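Local coordinates for uncharacterized protein (Cytophaga hutchinsonii ATCC 33406, PDB 3FF4), which is of unknown function but, having a CoA-binding domain of the Rossmann type, may bind coenzyme A or a related nucleotide, at residues A[78-90]-A[100-113]. Residues are numbered along the deposited sequence; the frame is centred on the assembly and turned at random.
Sequences ILSLKPKRVIFNP and ILSENGIEPVIGCT
Just past the ends of strands 85-88 and 107-110, the Asn89 side chain accepts hydrogen bonds from Thr113. Asn89 OD1 takes two donors: Thr113 N at 2.8 Å, nearly in line with the amide C=O, and Thr113 OG1 at 2.7 Å, in the carbonyl plane on a lone pair. The Asn89 amide is fixed from its other end too, ND2 donating to Leu64 O and Thr63 OG1, and Thr113 OG1 also meets Thr63 OG1. Backbone bonds zip the strands in parallel: Glu107 N to Lys84 O, Val86 N to Glu107 O, Val109 N to Val86 O and Phe88 N to Val109 O (2.8 Å), before a weak bond from Gly111 N to Phe88 O. Apolar packing fills the face bearing Val86 and Phe88. Leu101 CD1 reaches Val86 CB and, at 3.7 Å, the ring edge of Phe88 at CZ, lying in the ring plane; CD2 of the same leucine meets Ile78 CG2. With CG1 anti to its carbonyl carbon (chi1 -60°), Ile106 sends CD1 to Leu79 CD2 (3.8 Å) and Pro83 CD, while its CG2 branch meets Val86 CG2. Leu79 CD2 also lies against the Asn104 amide, held by a nearly straight bond from ND2 to Ile100 O (2.7 Å). On the other face, the aliphatic part of Arg85 runs past Val109, CD to CG2 3.7 Å; its NH2 hydrogen-bonds Thr61 OG1, and NH1 forms a salt bridge with Phe122 OXT. A Schellman motif with Gly105 at C-prime ends helix 95-103 and leads into strand 107-110. Strand 85-88, this helix and strand 107-110, outermost within the chain, form a right-handed beta-alpha-beta crossover of the Rossmann-like parallel sheet.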
loop_
_atom_site.group_PDB
_atom_site.type_symbol
_atom_site.label_atom_id
_atom_site.label_comp_id
_atom_site.label_asym_id
_atom_site.label_seq_id
_atom_site.Cartn_x
_atom_site.Cartn_y
_atom_site.Cartn_z
ATOM N N ILE A 78 -2.174 -8.322 5.927
ATOM C CA ILE A 78 -3.069 -7.269 5.458
ATOM C C ILE A 78 -4.355 -7.260 6.326
ATOM O O ILE A 78 -4.742 -6.204 6.847
ATOM C CB ILE A 78 -3.368 -7.392 3.933
ATOM C CG1 ILE A 78 -2.074 -7.155 3.113
ATOM C CG2 ILE A 78 -4.464 -6.417 3.529
ATOM C CD1 ILE A 78 -2.079 -7.769 1.721
ATOM N N LEU A 79 -4.962 -8.438 6.495
ATOM C CA LEU A 79 -6.126 -8.599 7.381
ATOM C C LEU A 79 -5.851 -8.104 8.808
ATOM O O LEU A 79 -6.637 -7.321 9.343
ATOM C CB LEU A 79 -6.617 -10.059 7.384
ATOM C CG LEU A 79 -7.249 -10.615 6.099
ATOM C CD1 LEU A 79 -7.634 -12.085 6.296
ATOM C CD2 LEU A 79 -8.485 -9.816 5.655
ATOM N N SER A 80 -4.740 -8.526 9.417
ATOM C CA SER A 80 -4.413 -8.063 10.778
ATOM C C SER A 80 -4.266 -6.528 10.884
ATOM O O SER A 80 -4.436 -5.976 11.965
ATOM C CB SER A 80 -3.156 -8.740 11.338
ATOM O OG SER A 80 -1.982 -8.139 10.794
ATOM N N LEU A 81 -3.944 -5.849 9.781
ATOM C CA LEU A 81 -3.884 -4.396 9.830
ATOM C C LEU A 81 -5.278 -3.754 9.895
ATOM O O LEU A 81 -5.407 -2.568 10.249
ATOM C CB LEU A 81 -3.105 -3.829 8.648
ATOM C CG LEU A 81 -1.609 -4.156 8.574
ATOM C CD1 LEU A 81 -1.041 -3.722 7.193
ATOM C CD2 LEU A 81 -0.900 -3.449 9.727
ATOM N N LYS A 82 -6.301 -4.523 9.531
ATOM C CA LYS A 82 -7.685 -4.020 9.455
ATOM C C LYS A 82 -7.771 -2.631 8.792
ATOM O O LYS A 82 -8.352 -1.708 9.359
ATOM C CB LYS A 82 -8.334 -3.996 10.856
ATOM C CG LYS A 82 -8.496 -5.382 11.489
ATOM C CD LYS A 82 -9.287 -5.304 12.817
ATOM C CE LYS A 82 -10.778 -5.732 12.611
ATOM N NZ LYS A 82 -11.735 -5.193 13.654
ATOM N N PRO A 83 -7.194 -2.464 7.587
ATOM C CA PRO A 83 -7.272 -1.138 6.972
ATOM C C PRO A 83 -8.696 -0.865 6.513
ATOM O O PRO A 83 -9.453 -1.807 6.352
ATOM C CB PRO A 83 -6.385 -1.283 5.734
ATOM C CG PRO A 83 -6.462 -2.715 5.366
ATOM C CD PRO A 83 -6.543 -3.451 6.702
ATOM N N LYS A 84 -9.053 0.394 6.273
ATOM C CA LYS A 84 -10.332 0.708 5.618
ATOM C C LYS A 84 -10.341 0.284 4.144
ATOM O O LYS A 84 -11.364 -0.112 3.609
ATOM C CB LYS A 84 -10.612 2.203 5.700
ATOM C CG LYS A 84 -10.683 2.731 7.130
ATOM C CD LYS A 84 -11.178 4.159 7.138
ATOM C CE LYS A 84 -12.700 4.183 6.997
ATOM N NZ LYS A 84 -13.235 5.566 7.074
ATOM N N ARG A 85 -9.182 0.329 3.497
ATOM C CA ARG A 85 -9.128 0.168 2.055
ATOM C C ARG A 85 -7.800 -0.447 1.646
ATOM O O ARG A 85 -6.757 -0.155 2.252
ATOM C CB ARG A 85 -9.286 1.539 1.374
ATOM C CG ARG A 85 -9.029 1.552 -0.150
ATOM C CD ARG A 85 -9.226 2.944 -0.732
ATOM N NE ARG A 85 -8.246 3.889 -0.189
ATOM C CZ ARG A 85 -8.178 5.181 -0.516
ATOM N NH1 ARG A 85 -9.059 5.712 -1.395
ATOM N NH2 ARG A 85 -7.239 5.947 0.043
ATOM N N VAL A 86 -7.831 -1.278 0.604
ATOM C CA VAL A 86 -6.614 -1.783 0.008
ATOM C C VAL A 86 -6.646 -1.414 -1.486
ATOM O O VAL A 86 -7.634 -1.707 -2.174
ATOM C CB VAL A 86 -6.446 -3.306 0.196
ATOM C CG1 VAL A 86 -5.216 -3.820 -0.546
ATOM C CG2 VAL A 86 -6.313 -3.694 1.690
ATOM N N ILE A 87 -5.599 -0.745 -1.965
ATOM C CA ILE A 87 -5.521 -0.352 -3.395
ATOM C C ILE A 87 -4.660 -1.348 -4.192
ATOM O O ILE A 87 -3.493 -1.624 -3.820
ATOM C CB ILE A 87 -4.943 1.054 -3.600
ATOM C CG1 ILE A 87 -5.761 2.089 -2.837
ATOM C CG2 ILE A 87 -4.863 1.407 -5.149
ATOM C CD1 ILE A 87 -5.164 3.510 -2.825
ATOM N N PHE A 88 -5.271 -1.919 -5.235
ATOM C CA PHE A 88 -4.596 -2.780 -6.233
ATOM C C PHE A 88 -4.118 -1.936 -7.430
ATOM O O PHE A 88 -4.885 -1.690 -8.392
ATOM C CB PHE A 88 -5.562 -3.891 -6.691
ATOM C CG PHE A 88 -5.919 -4.827 -5.591
ATOM C CD1 PHE A 88 -5.264 -6.041 -5.453
ATOM C CD2 PHE A 88 -6.815 -4.439 -4.606
ATOM C CE1 PHE A 88 -5.577 -6.876 -4.385
ATOM C CE2 PHE A 88 -7.107 -5.272 -3.535
ATOM C CZ PHE A 88 -6.504 -6.478 -3.426
ATOM N N ASN A 89 -2.860 -1.472 -7.354
ATOM C CA ASN A 89 -2.232 -0.717 -8.444
ATOM C C ASN A 89 -1.996 -1.641 -9.650
ATOM O O ASN A 89 -2.043 -2.866 -9.489
ATOM C CB ASN A 89 -0.952 -0.036 -7.941
ATOM C CG ASN A 89 -1.229 0.843 -6.755
ATOM O OD1 ASN A 89 -1.759 1.942 -6.900
ATOM N ND2 ASN A 89 -0.951 0.345 -5.572
ATOM N N PRO A 90 -1.777 -1.066 -10.854
ATOM C CA PRO A 90 -1.630 -1.865 -12.054
ATOM C C PRO A 90 -0.654 -3.028 -11.936
ATOM O O PRO A 90 0.522 -2.862 -11.533
ATOM C CB PRO A 90 -1.203 -0.828 -13.121
ATOM C CG PRO A 90 -2.024 0.408 -12.708
ATOM C CD PRO A 90 -1.783 0.379 -11.167
ATOM N N ILE A 100 -11.576 -11.864 -0.401
ATOM C CA ILE A 100 -11.227 -12.105 0.997
ATOM C C ILE A 100 -11.318 -10.793 1.775
ATOM O O ILE A 100 -11.890 -10.738 2.879
ATOM C CB ILE A 100 -9.834 -12.740 1.132
ATOM C CG1 ILE A 100 -9.868 -14.200 0.661
ATOM C CG2 ILE A 100 -9.350 -12.649 2.572
ATOM C CD1 ILE A 100 -8.491 -14.850 0.591
ATOM N N LEU A 101 -10.785 -9.726 1.189
ATOM C CA LEU A 101 -10.879 -8.397 1.821
ATOM C C LEU A 101 -12.331 -7.954 2.027
ATOM O O LEU A 101 -12.733 -7.634 3.155
ATOM C CB LEU A 101 -10.119 -7.344 1.004
ATOM C CG LEU A 101 -8.596 -7.503 1.034
ATOM C CD1 LEU A 101 -7.948 -6.637 -0.053
ATOM C CD2 LEU A 101 -8.023 -7.190 2.417
ATOM N N SER A 102 -13.102 -7.915 0.940
ATOM C CA SER A 102 -14.450 -7.407 0.988
ATOM C C SER A 102 -15.326 -8.267 1.912
ATOM O O SER A 102 -16.158 -7.728 2.621
ATOM C CB SER A 102 -15.001 -7.285 -0.434
ATOM O OG SER A 102 -14.916 -8.559 -1.092
ATOM N N GLU A 103 -15.090 -9.587 1.942
ATOM C CA GLU A 103 -15.679 -10.525 2.920
ATOM C C GLU A 103 -15.413 -10.135 4.341
ATOM O O GLU A 103 -16.215 -10.411 5.226
ATOM C CB GLU A 103 -14.998 -11.903 2.815
ATOM C CG GLU A 103 -15.809 -12.887 2.262
ATOM C CD GLU A 103 -15.061 -14.164 1.953
ATOM O OE1 GLU A 103 -14.193 -14.669 2.726
ATOM O OE2 GLU A 103 -15.397 -14.681 0.895
ATOM N N ASN A 104 -14.219 -9.617 4.573
ATOM C CA ASN A 104 -13.813 -9.220 5.915
ATOM C C ASN A 104 -14.075 -7.738 6.148
ATOM O O ASN A 104 -13.484 -7.149 7.037
ATOM C CB ASN A 104 -12.330 -9.546 6.170
ATOM C CG ASN A 104 -12.090 -11.029 6.426
ATOM O OD1 ASN A 104 -12.107 -11.479 7.570
ATOM N ND2 ASN A 104 -11.867 -11.799 5.359
ATOM N N GLY A 105 -14.966 -7.138 5.352
ATOM C CA GLY A 105 -15.305 -5.705 5.499
ATOM C C GLY A 105 -14.209 -4.688 5.137
ATOM O O GLY A 105 -14.256 -3.539 5.600
ATOM N N ILE A 106 -13.226 -5.102 4.331
ATOM C CA ILE A 106 -12.176 -4.210 3.827
ATOM C C ILE A 106 -12.425 -3.922 2.330
ATOM O O ILE A 106 -12.606 -4.868 1.527
ATOM C CB ILE A 106 -10.762 -4.834 4.031
ATOM C CG1 ILE A 106 -10.505 -5.098 5.526
ATOM C CG2 ILE A 106 -9.673 -3.958 3.413
ATOM C CD1 ILE A 106 -9.321 -6.086 5.843
ATOM N N GLU A 107 -12.440 -2.634 1.954
ATOM C CA GLU A 107 -12.808 -2.273 0.606
ATOM C C GLU A 107 -11.624 -2.466 -0.370
ATOM O O GLU A 107 -10.608 -1.774 -0.267
ATOM C CB GLU A 107 -13.311 -0.840 0.545
ATOM C CG GLU A 107 -13.926 -0.479 -0.796
ATOM C CD GLU A 107 -14.127 1.024 -0.983
ATOM O OE1 GLU A 107 -13.465 1.849 -0.297
ATOM O OE2 GLU A 107 -14.910 1.386 -1.870
ATOM N N PRO A 108 -11.764 -3.416 -1.317
ATOM C CA PRO A 108 -10.747 -3.497 -2.346
ATOM C C PRO A 108 -11.038 -2.406 -3.408
ATOM O O PRO A 108 -12.194 -2.220 -3.793
ATOM C CB PRO A 108 -10.944 -4.896 -2.925
ATOM C CG PRO A 108 -12.417 -5.264 -2.643
ATOM C CD PRO A 108 -12.931 -4.293 -1.598
ATOM N N VAL A 109 -10.010 -1.707 -3.855
ATOM C CA VAL A 109 -10.152 -0.664 -4.893
ATOM C C VAL A 109 -9.101 -0.897 -5.967
ATOM O O VAL A 109 -7.919 -0.962 -5.663
ATOM C CB VAL A 109 -9.917 0.761 -4.306
ATOM C CG1 VAL A 109 -9.755 1.824 -5.437
ATOM C CG2 VAL A 109 -11.072 1.151 -3.399
ATOM N N ILE A 110 -9.534 -1.052 -7.211
ATOM C CA ILE A 110 -8.621 -1.203 -8.342
ATOM C C ILE A 110 -8.380 0.192 -8.928
ATOM O O ILE A 110 -9.315 0.826 -9.343
ATOM C CB ILE A 110 -9.166 -2.215 -9.398
ATOM C CG1 ILE A 110 -9.004 -3.637 -8.863
ATOM C CG2 ILE A 110 -8.364 -2.166 -10.704
ATOM C CD1 ILE A 110 -10.254 -4.313 -8.620
ATOM N N GLY A 111 -7.136 0.676 -8.897
ATOM C CA GLY A 111 -6.798 1.955 -9.515
ATOM C C GLY A 111 -5.312 2.219 -9.313
ATOM O O GLY A 111 -4.636 1.433 -8.658
ATOM N N CYS A 112 -4.804 3.307 -9.878
ATOM C CA CYS A 112 -3.421 3.720 -9.677
ATOM C C CYS A 112 -3.404 4.799 -8.607
ATOM O O CYS A 112 -4.107 5.825 -8.716
ATOM C CB CYS A 112 -2.825 4.228 -10.993
ATOM S SG CYS A 112 -1.260 5.101 -10.783
ATOM N N THR A 113 -2.638 4.551 -7.548
ATOM C CA THR A 113 -2.443 5.526 -6.481
ATOM C C THR A 113 -2.100 6.917 -7.011
ATOM O O THR A 113 -2.632 7.887 -6.515
ATOM C CB THR A 113 -1.377 5.055 -5.443
ATOM O OG1 THR A 113 -1.790 3.796 -4.873
ATOM C CG2 THR A 113 -1.211 6.126 -4.314
#